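Local coordinates for HD domain-containing protein (Aquifex aeolicus, PDB 2HEK) that is of unconfirmed function but binds zinc and GDP at separate sites and may, as an HD-domain protein, hydrolyse dGTP, at the interface of chains A and B and the interface of chains A and C. Sequence-based numbering; all coordinates share one arbitrary frame. Chains: chain A/B/C, Hypothetical protein.

Contact 1: the interface of chains A and B. Residues chain A 7-8, 53, 168, 172; chain B 45-46, 172-173.
The rings of A:Phe172 and B:Phe172 meet edge to face at the centre of this patch, their planes 72° apart and their centroids separated by 5.3 Å. The approach runs through CD2 and CE2 of A:Phe172 and CD1 and CE1 of B:Phe172. In both copies CG lies anti to the carbonyl carbon (chi1 -75°), which sends each ring away from its own helix 160-173 toward the other. The remaining rim of the A ring, at CZ, reaches CB of B:Ser46 at 3.9 Å. That serine is wedged against A:Pro8, whose CD lies 3.5 Å from B:Ser46 CB. Farther out, chi1 of A:Glu53 (-54°) sets its CG against B:Pro45 CB at 3.8 Å, and the bend at chi2 turns the carboxylate along the B:Pro45 carbonyl. Its OE2 is 2.7 Å from a water that in turn contacts B:Pro45 O. Beside the B:Ser46 hydroxyl, A:Arg168 grips A:Asp7 end-on in a salt bridge within chain A: NH2 bonds to the syn lone pair of OD2 at 2.9 Å, while NH1 meets OD1 on the syn side but tilted well out of the carboxylate plane. An alanine in place of A:Arg168 would probably leave the A:Asp7 carboxylate without its paired charge and free to turn, and take away the guanidinium beside B:Ser46 OG. The patch joins two copies of the HD-domain protein about a two-fold axis, in what may be a biological dimer.

Contact 2: the interface of chains A and B. Residues chain A 45-46, 48-50; chain B 48-50, 53, 172.
A:Gln48 and B:Gln48 pack against each other, CB to CB at 3.7 Å, and each CB also lies 3.4 Å from the backbone O of the other Gln48. The 45-50 loops of the two copies thus meet about the two-fold axis, each contact having its twin, in an interface that may be biological. Both side chains leave with CG anti to the carbonyl carbon (chi1 -60° in A) and bend again at chi2, which carries each amide to the opposite Thr50. Among the apolar contacts, A:Thr50 CG2 meets B:Gln48 CD at 3.7 Å, the side chains crossing at about a right angle, and B:Thr50 repeats this on A:Gln48. A:Ser46 CB touches B:Phe172 CZ at 3.8 Å, and B:Glu53 CG packs on A:Pro45 CB at 3.7 Å.

The polar contacts centre on B:Glu53, whose carboxylate plane is only 8° from that of the A:Gln48 amide. Within chain B, the backbone N of B:Thr50 donates to B:Glu53 OE1 in a nearly straight bond (169° at H), arriving from above the carboxylate plane and so helping to fix its rotation. One water links OE1 to A:Ser46 OG. A second lies 2.7 Å from B:Glu53 OE2, 2.7 Å from A:Pro45 O and 3.1 Å from A:Gln48 OE1.

Contact 3: the interface of chains A and B. Residues chain A 41-42, 45; chain B 5, 32-33, 52-53, 56.
A:Tyr41 turns its CG into the position between the backbone N and the carbonyl carbon (chi1 69°), and B:Arg32 bends at chi3 after an extended chi2 (-178°); together these torsions set the arginine beside the phenol. The ring and guanidinium planes stand 75° apart, and CD of B:Arg32 lies 3.8 Å from A:Tyr41 CE1. At the end of the chain, B:Arg32 NH2 makes a weak hydrogen bond of 2.9 Å to the backbone O of A:Tyr41. The guanidinium is held between A:Leu42 CD2 over one face and B:Phe52 CZ over the other, both lying off-centre. Its NE contacts, at 3.2 Å, the water shared by A:Pro45 O and B:Glu53 OE2. At the far end of the phenol, A:Tyr41 OH and B:Tyr33 OH hydrogen-bond at 3.0 Å. A:Pro45 fills the other flank: its CG meets B:Phe5 CD1 at 4.0 Å at the edge of that ring, and its CB meets B:Phe52 CE2 at 4.0 Å. B:Arg32 lines one GDP pocket, and Leu42 and Pro45 line another, so nucleotide sites adjoin this interface. In the fold, the 3-10 helix 40-42 and following loop of chain A dock against the 3-10 helix 30-33, strand 3-7 and helix 51-69 of chain B.

Contact 4: the interface of chains A and C. Residues chain A 204, 207-208, 211, 342; chain C 211, 214-215, 346.
C:Tyr214 and A:Glu207 meet across the A-C interface, and the glutamate can be followed outward from its backbone. Its CB lies 3.8 Å from CZ of C:Phe215, whose ring rim also approaches the backbone N of A:Asn208. With CG anti to the carbonyl carbon (chi1 -73°), the chain is extended beyond CG, bringing CD to C:Tyr214 CE2 at 4.1 Å. The carboxylate then straddles the phenol hydroxyl: OH of C:Tyr214 donates weakly to OE1 and to OE2, both at 2.9 Å, and OE1 also sits in the ring plane at its edge. Carboxylate and ring planes are 55° apart. Within chain A, A:Arg204 NE bonds to OE1 at 2.9 Å, nearly straight (166° at H), from above the carboxylate plane, which steadies the acceptor and would probably favour its charged form. An alanine at A:Glu207 would probably leave the C:Tyr214 hydroxyl without its carboxylate acceptor and A:Arg204 without its charged mate. Beside the phenol, A:Leu342 CD2 packs against C:Tyr214 CE2 at 3.5 Å, and a water joins the tyrosine OH to the A:Leu342 backbone N. Near the two-fold axis, A:Ile211 and C:Ile211 reach tip to tip, CD1 to CD1 at 4.0 Å. This is a two-fold helix-to-helix contact between copies of the protein, which may or may not be biological. In the fold, helix 203-221 of each chain faces its counterpart, with helix 341-345 of chain A closing the flank.

Contact 1: the interface of chains A and B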
loop_
_atom_site.group_PDB
_atom_site.type_symbol
_atom_site.label_atom_id
_atom_site.label_comp_id
_atom_site.label_asym_id
_atom_site.label_seq_id
_atom_site.Cartn_x
_atom_site.Cartn_y
_atom_site.Cartn_z
ATOM N N ASP A 7 -14.336 -6.273 -3.485
ATOM C CA ASP A 7 -13.216 -7.138 -3.885
ATOM C C ASP A 7 -11.987 -6.402 -3.435
ATOM O O ASP A 7 -11.694 -5.328 -3.973
ATOM C CB ASP A 7 -13.192 -7.344 -5.421
ATOM C CG ASP A 7 -12.129 -8.377 -5.874
ATOM O OD1 ASP A 7 -11.139 -8.610 -5.138
ATOM O OD2 ASP A 7 -12.270 -8.955 -7.000
ATOM N N PRO A 8 -11.242 -6.965 -2.457
ATOM C CA PRO A 8 -10.063 -6.243 -1.926
ATOM C C PRO A 8 -8.992 -5.986 -2.989
ATOM O O PRO A 8 -8.155 -5.095 -2.798
ATOM C CB PRO A 8 -9.517 -7.199 -0.851
ATOM C CG PRO A 8 -10.068 -8.565 -1.218
ATOM C CD PRO A 8 -11.434 -8.268 -1.793
ATOM N N GLU A 53 -14.612 -15.820 -6.560
ATOM C CA GLU A 53 -14.089 -14.453 -6.584
ATOM C C GLU A 53 -13.160 -14.214 -7.746
ATOM O O GLU A 53 -13.140 -13.107 -8.310
ATOM C CB GLU A 53 -13.356 -14.099 -5.282
ATOM C CG GLU A 53 -14.179 -14.326 -3.997
ATOM C CD GLU A 53 -13.959 -15.710 -3.391
ATOM O OE1 GLU A 53 -12.841 -15.986 -2.859
ATOM O OE2 GLU A 53 -14.921 -16.507 -3.441
ATOM N N ARG A 168 -4.364 -11.944 -7.351
ATOM C CA ARG A 168 -5.149 -12.468 -6.248
ATOM C C ARG A 168 -4.336 -13.513 -5.429
ATOM O O ARG A 168 -4.382 -13.524 -4.180
ATOM C CB ARG A 168 -6.471 -13.080 -6.797
ATOM C CG ARG A 168 -7.510 -13.522 -5.712
ATOM C CD ARG A 168 -8.902 -13.955 -6.342
ATOM N NE ARG A 168 -9.331 -12.884 -7.251
ATOM C CZ ARG A 168 -9.993 -11.798 -6.874
ATOM N NH1 ARG A 168 -10.404 -11.647 -5.610
ATOM N NH2 ARG A 168 -10.237 -10.863 -7.767
ATOM N N PHE A 172 -3.494 -13.038 -1.408
ATOM C CA PHE A 172 -3.934 -13.960 -0.350
ATOM C C PHE A 172 -2.795 -14.821 0.182
ATOM O O PHE A 172 -2.782 -15.143 1.361
ATOM C CB PHE A 172 -5.065 -14.890 -0.831
ATOM C CG PHE A 172 -6.405 -14.204 -0.939
ATOM C CD1 PHE A 172 -6.716 -13.408 -2.038
ATOM C CD2 PHE A 172 -7.369 -14.378 0.041
ATOM C CE1 PHE A 172 -7.944 -12.760 -2.146
ATOM C CE2 PHE A 172 -8.641 -13.717 -0.074
ATOM C CZ PHE A 172 -8.889 -12.889 -1.170
ATOM N N PRO B 45 -17.589 -11.356 -0.881
ATOM C CA PRO B 45 -17.192 -12.690 -1.351
ATOM C C PRO B 45 -15.783 -13.145 -0.990
ATOM O O PRO B 45 -15.563 -14.353 -0.914
ATOM C CB PRO B 45 -17.357 -12.614 -2.875
ATOM C CG PRO B 45 -18.322 -11.454 -3.104
ATOM C CD PRO B 45 -18.015 -10.470 -1.985
ATOM N N SER B 46 -14.856 -12.206 -0.766
ATOM C CA SER B 46 -13.467 -12.570 -0.400
ATOM C C SER B 46 -13.284 -12.852 1.103
ATOM O O SER B 46 -12.174 -13.151 1.540
ATOM C CB SER B 46 -12.510 -11.492 -0.862
ATOM O OG SER B 46 -12.449 -11.488 -2.285
ATOM N N PHE B 172 -9.478 -8.976 4.034
ATOM C CA PHE B 172 -10.241 -9.956 3.253
ATOM C C PHE B 172 -11.598 -9.451 2.754
ATOM O O PHE B 172 -11.996 -9.761 1.652
ATOM C CB PHE B 172 -10.422 -11.259 4.028
ATOM C CG PHE B 172 -9.172 -12.095 4.085
ATOM C CD1 PHE B 172 -9.009 -13.190 3.224
ATOM C CD2 PHE B 172 -8.162 -11.792 4.995
ATOM C CE1 PHE B 172 -7.812 -13.989 3.281
ATOM C CE2 PHE B 172 -6.980 -12.563 5.079
ATOM C CZ PHE B 172 -6.776 -13.631 4.217
ATOM N N CYS B 173 -12.333 -8.702 3.563
ATOM C CA CYS B 173 -13.637 -8.203 3.114
ATOM C C CYS B 173 -13.409 -7.161 2.052
ATOM O O CYS B 173 -14.211 -7.043 1.126
ATOM C CB CYS B 173 -14.422 -7.571 4.289
ATOM S SG CYS B 173 -15.042 -8.834 5.386
HETATM O O HOH W 1 -17.201 -16.198 -2.079
#

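Contact 2: the interface of chains A and B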
loop_
_atom_site.group_PDB
_atom_site.type_symbol
_atom_site.label_atom_id
_atom_site.label_comp_id
_atom_site.label_asym_id
_atom_site.label_seq_id
_atom_site.Cartn_x
_atom_site.Cartn_y
_atom_site.Cartn_z
ATOM N N PRO A 45 -1.183 -20.300 4.705
ATOM C CA PRO A 45 -2.478 -20.494 5.384
ATOM C C PRO A 45 -3.618 -19.595 4.902
ATOM O O PRO A 45 -4.779 -20.018 4.924
ATOM C CB PRO A 45 -2.131 -20.215 6.870
ATOM C CG PRO A 45 -0.693 -20.659 6.967
ATOM C CD PRO A 45 -0.099 -20.093 5.687
ATOM N N SER A 46 -3.281 -18.407 4.412
ATOM C CA SER A 46 -4.309 -17.422 4.011
ATOM C C SER A 46 -4.785 -17.622 2.547
ATOM O O SER A 46 -5.624 -16.856 2.071
ATOM C CB SER A 46 -3.759 -16.020 4.226
ATOM O OG SER A 46 -3.657 -15.721 5.640
ATOM N N GLN A 48 -7.066 -18.842 0.916
ATOM C CA GLN A 48 -8.439 -19.375 1.051
ATOM C C GLN A 48 -9.362 -18.895 -0.070
ATOM O O GLN A 48 -10.521 -19.259 -0.097
ATOM C CB GLN A 48 -9.024 -18.904 2.400
ATOM C CG GLN A 48 -8.225 -19.369 3.626
ATOM C CD GLN A 48 -8.418 -20.832 3.869
ATOM O OE1 GLN A 48 -7.590 -21.478 4.455
ATOM N NE2 GLN A 48 -9.514 -21.364 3.397
ATOM N N HIS A 49 -8.853 -18.058 -0.976
ATOM C CA HIS A 49 -9.699 -17.479 -2.036
ATOM C C HIS A 49 -10.220 -18.586 -2.973
ATOM O O HIS A 49 -9.550 -19.654 -3.156
ATOM C CB HIS A 49 -8.923 -16.437 -2.845
ATOM C CG HIS A 49 -7.545 -16.891 -3.250
ATOM N ND1 HIS A 49 -7.086 -16.848 -4.557
ATOM C CD2 HIS A 49 -6.524 -17.385 -2.512
ATOM C CE1 HIS A 49 -5.842 -17.292 -4.601
ATOM N NE2 HIS A 49 -5.487 -17.651 -3.377
ATOM N N THR A 50 -11.415 -18.359 -3.538
ATOM C CA THR A 50 -12.060 -19.386 -4.364
ATOM C C THR A 50 -12.204 -18.980 -5.815
ATOM O O THR A 50 -11.956 -17.808 -6.175
ATOM C CB THR A 50 -13.450 -19.771 -3.817
ATOM O OG1 THR A 50 -14.385 -18.768 -4.198
ATOM C CG2 THR A 50 -13.451 -19.859 -2.300
ATOM N N GLN B 48 -13.037 -15.178 3.185
ATOM C CA GLN B 48 -12.800 -16.632 3.232
ATOM C C GLN B 48 -11.801 -17.044 4.310
ATOM O O GLN B 48 -11.546 -18.260 4.509
ATOM C CB GLN B 48 -12.254 -17.118 1.863
ATOM C CG GLN B 48 -13.187 -16.827 0.667
ATOM C CD GLN B 48 -14.403 -17.741 0.611
ATOM O OE1 GLN B 48 -15.455 -17.368 0.062
ATOM N NE2 GLN B 48 -14.270 -18.939 1.164
ATOM N N HIS B 49 -11.229 -16.047 4.982
ATOM C CA HIS B 49 -10.237 -16.311 6.036
ATOM C C HIS B 49 -10.838 -17.111 7.213
ATOM O O HIS B 49 -12.035 -16.988 7.516
ATOM C CB HIS B 49 -9.609 -15.003 6.521
ATOM C CG HIS B 49 -10.607 -13.985 7.010
ATOM N ND1 HIS B 49 -11.587 -13.449 6.200
ATOM C CD2 HIS B 49 -10.729 -13.365 8.215
ATOM C CE1 HIS B 49 -12.277 -12.546 6.888
ATOM N NE2 HIS B 49 -11.777 -12.480 8.118
ATOM N N THR B 50 -10.012 -17.955 7.850
ATOM C CA THR B 50 -10.524 -18.861 8.851
ATOM C C THR B 50 -9.932 -18.549 10.232
ATOM O O THR B 50 -8.976 -17.745 10.357
ATOM C CB THR B 50 -10.221 -20.335 8.508
ATOM O OG1 THR B 50 -8.853 -20.593 8.768
ATOM C CG2 THR B 50 -10.518 -20.699 7.031
ATOM N N GLU B 53 -5.870 -19.037 10.678
ATOM C CA GLU B 53 -4.975 -17.886 10.355
ATOM C C GLU B 53 -5.118 -16.765 11.358
ATOM O O GLU B 53 -4.115 -16.149 11.729
ATOM C CB GLU B 53 -5.246 -17.322 8.981
ATOM C CG GLU B 53 -5.130 -18.349 7.859
ATOM C CD GLU B 53 -6.503 -18.841 7.436
ATOM O OE1 GLU B 53 -7.281 -18.019 6.855
ATOM O OE2 GLU B 53 -6.787 -20.027 7.723
ATOM N N PHE B 172 -9.478 -8.976 4.034
ATOM C CA PHE B 172 -10.241 -9.956 3.253
ATOM C C PHE B 172 -11.598 -9.451 2.754
ATOM O O PHE B 172 -11.996 -9.761 1.652
ATOM C CB PHE B 172 -10.422 -11.259 4.028
ATOM C CG PHE B 172 -9.172 -12.095 4.085
ATOM C CD1 PHE B 172 -9.009 -13.190 3.224
ATOM C CD2 PHE B 172 -8.162 -11.792 4.995
ATOM C CE1 PHE B 172 -7.812 -13.989 3.281
ATOM C CE2 PHE B 172 -6.980 -12.563 5.079
ATOM C CZ PHE B 172 -6.776 -13.631 4.217
HETATM O O HOH W 2 -6.092 -15.175 6.717
HETATM O O HOH W 3 -5.390 -22.070 6.530
#

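Contact 3: the interface of chains A and B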
loop_
_atom_site.group_PDB
_atom_site.type_symbol
_atom_site.label_atom_id
_atom_site.label_comp_id
_atom_site.label_asym_id
_atom_site.label_seq_id
_atom_site.Cartn_x
_atom_site.Cartn_y
_atom_site.Cartn_z
ATOM N N TYR A 41 -3.288 -23.993 0.829
ATOM C CA TYR A 41 -3.531 -23.335 2.131
ATOM C C TYR A 41 -2.875 -24.133 3.260
ATOM O O TYR A 41 -2.697 -23.623 4.373
ATOM C CB TYR A 41 -5.033 -23.162 2.399
ATOM C CG TYR A 41 -5.739 -24.487 2.659
ATOM C CD1 TYR A 41 -6.006 -24.909 3.950
ATOM C CD2 TYR A 41 -6.112 -25.322 1.620
ATOM C CE1 TYR A 41 -6.644 -26.124 4.204
ATOM C CE2 TYR A 41 -6.739 -26.537 1.862
ATOM C CZ TYR A 41 -6.989 -26.932 3.156
ATOM O OH TYR A 41 -7.623 -28.128 3.413
ATOM N N LEU A 42 -2.478 -25.374 2.959
ATOM C CA LEU A 42 -1.771 -26.193 3.951
ATOM C C LEU A 42 -0.318 -25.727 4.122
ATOM O O LEU A 42 0.375 -26.159 5.049
ATOM C CB LEU A 42 -1.797 -27.675 3.552
ATOM C CG LEU A 42 -3.184 -28.328 3.636
ATOM C CD1 LEU A 42 -3.079 -29.806 3.151
ATOM C CD2 LEU A 42 -3.779 -28.269 5.067
ATOM N N PRO A 45 -1.183 -20.300 4.705
ATOM C CA PRO A 45 -2.478 -20.494 5.384
ATOM C C PRO A 45 -3.618 -19.595 4.902
ATOM O O PRO A 45 -4.779 -20.018 4.924
ATOM C CB PRO A 45 -2.131 -20.215 6.870
ATOM C CG PRO A 45 -0.693 -20.659 6.967
ATOM C CD PRO A 45 -0.099 -20.093 5.687
ATOM N N PHE B 5 5.517 -18.820 8.745
ATOM C CA PHE B 5 4.258 -18.976 8.005
ATOM C C PHE B 5 4.056 -17.622 7.305
ATOM O O PHE B 5 4.196 -16.560 7.961
ATOM C CB PHE B 5 3.086 -19.185 8.980
ATOM C CG PHE B 5 3.143 -20.483 9.770
ATOM C CD1 PHE B 5 2.233 -21.493 9.517
ATOM C CD2 PHE B 5 4.088 -20.682 10.782
ATOM C CE1 PHE B 5 2.258 -22.684 10.247
ATOM C CE2 PHE B 5 4.117 -21.889 11.521
ATOM C CZ PHE B 5 3.198 -22.879 11.245
ATOM N N ARG B 32 -9.115 -24.508 10.620
ATOM C CA ARG B 32 -9.047 -24.244 9.163
ATOM C C ARG B 32 -10.386 -24.420 8.491
ATOM O O ARG B 32 -10.553 -24.014 7.333
ATOM C CB ARG B 32 -8.090 -25.233 8.477
ATOM C CG ARG B 32 -6.669 -24.846 8.585
ATOM C CD ARG B 32 -5.732 -25.805 7.862
ATOM N NE ARG B 32 -4.605 -25.009 7.389
ATOM C CZ ARG B 32 -3.336 -25.261 7.658
ATOM N NH1 ARG B 32 -3.012 -26.319 8.366
ATOM N NH2 ARG B 32 -2.401 -24.470 7.176
ATOM N N TYR B 33 -11.318 -25.097 9.165
ATOM C CA TYR B 33 -12.615 -25.388 8.544
ATOM C C TYR B 33 -13.735 -24.571 9.195
ATOM O O TYR B 33 -14.917 -24.886 9.089
ATOM C CB TYR B 33 -12.829 -26.914 8.488
ATOM C CG TYR B 33 -11.588 -27.539 7.875
ATOM C CD1 TYR B 33 -11.357 -27.477 6.493
ATOM C CD2 TYR B 33 -10.594 -28.084 8.681
ATOM C CE1 TYR B 33 -10.149 -28.006 5.921
ATOM C CE2 TYR B 33 -9.414 -28.597 8.143
ATOM C CZ TYR B 33 -9.189 -28.559 6.767
ATOM O OH TYR B 33 -7.989 -29.060 6.257
ATOM N N PHE B 52 -8.078 -20.408 11.937
ATOM C CA PHE B 52 -6.683 -20.906 12.003
ATOM C C PHE B 52 -5.679 -19.754 11.770
ATOM O O PHE B 52 -4.723 -19.525 12.570
ATOM C CB PHE B 52 -6.509 -21.998 10.965
ATOM C CG PHE B 52 -5.118 -22.605 10.898
ATOM C CD1 PHE B 52 -4.861 -23.848 11.499
ATOM C CD2 PHE B 52 -4.096 -21.979 10.177
ATOM C CE1 PHE B 52 -3.587 -24.442 11.423
ATOM C CE2 PHE B 52 -2.798 -22.563 10.085
ATOM C CZ PHE B 52 -2.550 -23.798 10.719
ATOM N N GLU B 53 -5.870 -19.037 10.678
ATOM C CA GLU B 53 -4.975 -17.886 10.355
ATOM C C GLU B 53 -5.118 -16.765 11.358
ATOM O O GLU B 53 -4.115 -16.149 11.729
ATOM C CB GLU B 53 -5.246 -17.322 8.981
ATOM C CG GLU B 53 -5.130 -18.349 7.859
ATOM C CD GLU B 53 -6.503 -18.841 7.436
ATOM O OE1 GLU B 53 -7.281 -18.019 6.855
ATOM O OE2 GLU B 53 -6.787 -20.027 7.723
ATOM N N LEU B 56 -3.000 -17.833 14.506
ATOM C CA LEU B 56 -1.606 -17.491 14.194
ATOM C C LEU B 56 -1.346 -15.991 14.299
ATOM O O LEU B 56 -0.314 -15.581 14.811
ATOM C CB LEU B 56 -1.240 -17.941 12.754
ATOM C CG LEU B 56 -0.493 -19.255 12.523
ATOM C CD1 LEU B 56 -0.971 -20.370 13.390
ATOM C CD2 LEU B 56 -0.458 -19.673 11.019
HETATM O O HOH W 4 -5.390 -22.070 6.530
#

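Contact 4: the interface of chains A and C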
loop_
_atom_site.group_PDB
_atom_site.type_symbol
_atom_site.label_atom_id
_atom_site.label_comp_id
_atom_site.label_asym_id
_atom_site.label_seq_id
_atom_site.Cartn_x
_atom_site.Cartn_y
_atom_site.Cartn_z
ATOM N N ARG A 204 8.443 -1.364 -19.662
ATOM C CA ARG A 204 8.722 -1.561 -18.237
ATOM C C ARG A 204 7.589 -2.300 -17.527
ATOM O O ARG A 204 7.839 -3.218 -16.748
ATOM C CB ARG A 204 8.941 -0.220 -17.543
ATOM C CG ARG A 204 10.028 0.663 -18.170
ATOM C CD ARG A 204 11.414 0.198 -17.824
ATOM N NE ARG A 204 11.974 -0.761 -18.763
ATOM C CZ ARG A 204 12.592 -0.412 -19.890
ATOM N NH1 ARG A 204 12.695 0.875 -20.216
ATOM N NH2 ARG A 204 13.096 -1.344 -20.696
ATOM N N GLU A 207 7.945 -5.954 -18.511
ATOM C CA GLU A 207 9.028 -6.502 -17.698
ATOM C C GLU A 207 8.525 -6.792 -16.277
ATOM O O GLU A 207 8.778 -7.867 -15.745
ATOM C CB GLU A 207 10.215 -5.493 -17.663
ATOM C CG GLU A 207 10.973 -5.470 -19.018
ATOM C CD GLU A 207 12.119 -4.467 -19.093
ATOM O OE1 GLU A 207 12.200 -3.574 -18.223
ATOM O OE2 GLU A 207 12.921 -4.586 -20.051
ATOM N N ASN A 208 7.849 -5.835 -15.647
ATOM C CA ASN A 208 7.381 -6.040 -14.284
ATOM C C ASN A 208 6.401 -7.228 -14.213
ATOM O O ASN A 208 6.445 -8.048 -13.297
ATOM C CB ASN A 208 6.676 -4.781 -13.749
ATOM C CG ASN A 208 6.061 -5.021 -12.394
ATOM O OD1 ASN A 208 6.761 -5.320 -11.460
ATOM N ND2 ASN A 208 4.741 -4.974 -12.304
ATOM N N ILE A 211 8.320 -10.570 -14.426
ATOM C CA ILE A 211 9.050 -10.805 -13.165
ATOM C C ILE A 211 8.080 -11.188 -12.051
ATOM O O ILE A 211 8.339 -12.126 -11.243
ATOM C CB ILE A 211 9.820 -9.559 -12.677
ATOM C CG1 ILE A 211 10.900 -9.136 -13.676
ATOM C CG2 ILE A 211 10.450 -9.856 -11.321
ATOM C CD1 ILE A 211 11.884 -10.207 -14.050
ATOM N N LEU A 342 16.597 -7.423 -21.262
ATOM C CA LEU A 342 16.314 -8.180 -20.028
ATOM C C LEU A 342 15.341 -9.356 -20.316
ATOM O O LEU A 342 15.597 -10.520 -19.972
ATOM C CB LEU A 342 15.767 -7.257 -18.944
ATOM C CG LEU A 342 15.144 -8.035 -17.773
ATOM C CD1 LEU A 342 16.243 -8.642 -16.974
ATOM C CD2 LEU A 342 14.238 -7.199 -16.904
ATOM N N ILE C 211 16.365 -6.687 -8.837
ATOM C CA ILE C 211 15.416 -6.292 -9.874
ATOM C C ILE C 211 14.898 -4.867 -9.676
ATOM O O ILE C 211 14.787 -4.095 -10.649
ATOM C CB ILE C 211 14.244 -7.303 -9.956
ATOM C CG1 ILE C 211 14.673 -8.496 -10.802
ATOM C CG2 ILE C 211 12.999 -6.656 -10.538
ATOM C CD1 ILE C 211 14.901 -8.160 -12.320
ATOM N N TYR C 214 17.492 -2.667 -10.916
ATOM C CA TYR C 214 17.411 -2.605 -12.397
ATOM C C TYR C 214 16.386 -1.536 -12.873
ATOM O O TYR C 214 16.694 -0.698 -13.729
ATOM C CB TYR C 214 17.073 -3.980 -12.982
ATOM C CG TYR C 214 16.558 -3.923 -14.418
ATOM C CD1 TYR C 214 17.447 -3.858 -15.506
ATOM C CD2 TYR C 214 15.188 -3.884 -14.682
ATOM C CE1 TYR C 214 16.966 -3.790 -16.848
ATOM C CE2 TYR C 214 14.692 -3.812 -16.024
ATOM C CZ TYR C 214 15.608 -3.769 -17.089
ATOM O OH TYR C 214 15.120 -3.703 -18.391
ATOM N N PHE C 215 15.153 -1.596 -12.352
ATOM C CA PHE C 215 14.113 -0.633 -12.713
ATOM C C PHE C 215 14.438 0.819 -12.445
ATOM O O PHE C 215 14.143 1.689 -13.267
ATOM C CB PHE C 215 12.789 -1.012 -12.043
ATOM C CG PHE C 215 12.096 -2.146 -12.754
ATOM C CD1 PHE C 215 11.915 -3.363 -12.146
ATOM C CD2 PHE C 215 11.625 -1.959 -14.057
ATOM C CE1 PHE C 215 11.231 -4.417 -12.817
ATOM C CE2 PHE C 215 10.987 -3.010 -14.742
ATOM C CZ PHE C 215 10.811 -4.231 -14.099
ATOM N N LEU C 346 20.593 -11.860 -15.151
ATOM C CA LEU C 346 20.901 -10.443 -15.130
ATOM C C LEU C 346 22.202 -10.076 -15.839
ATOM O O LEU C 346 23.243 -10.589 -15.516
ATOM C CB LEU C 346 20.906 -9.917 -13.696
ATOM C CG LEU C 346 19.636 -10.213 -12.897
ATOM C CD1 LEU C 346 19.714 -9.589 -11.506
ATOM C CD2 LEU C 346 18.398 -9.704 -13.636
HETATM O O HOH W 5 16.532 -4.489 -20.717
#

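Contacts 1, 2 and 3 form one continuous A-B surface: the C-alpha centres of contacts 1 and 2 are about 9 Å apart, those of contacts 2 and 3 about 8 Å, and those of contacts 1 and 3 about 16 Å. B:Phe172 joins contact 1 to contact 2, and A:Pro45 with B:Glu53 joins contact 2 to contact 3. Contact 4 stands apart, its C-alpha centre about 28 to 33 Å from those of the others, and employs helix 203-221 instead of the loop 45-50 and helix 51-69. Chain A therefore uses two separate two-fold surfaces, consistent with the four-copy deposited assembly, although the coordinates alone do not establish its oligomeric state in solution.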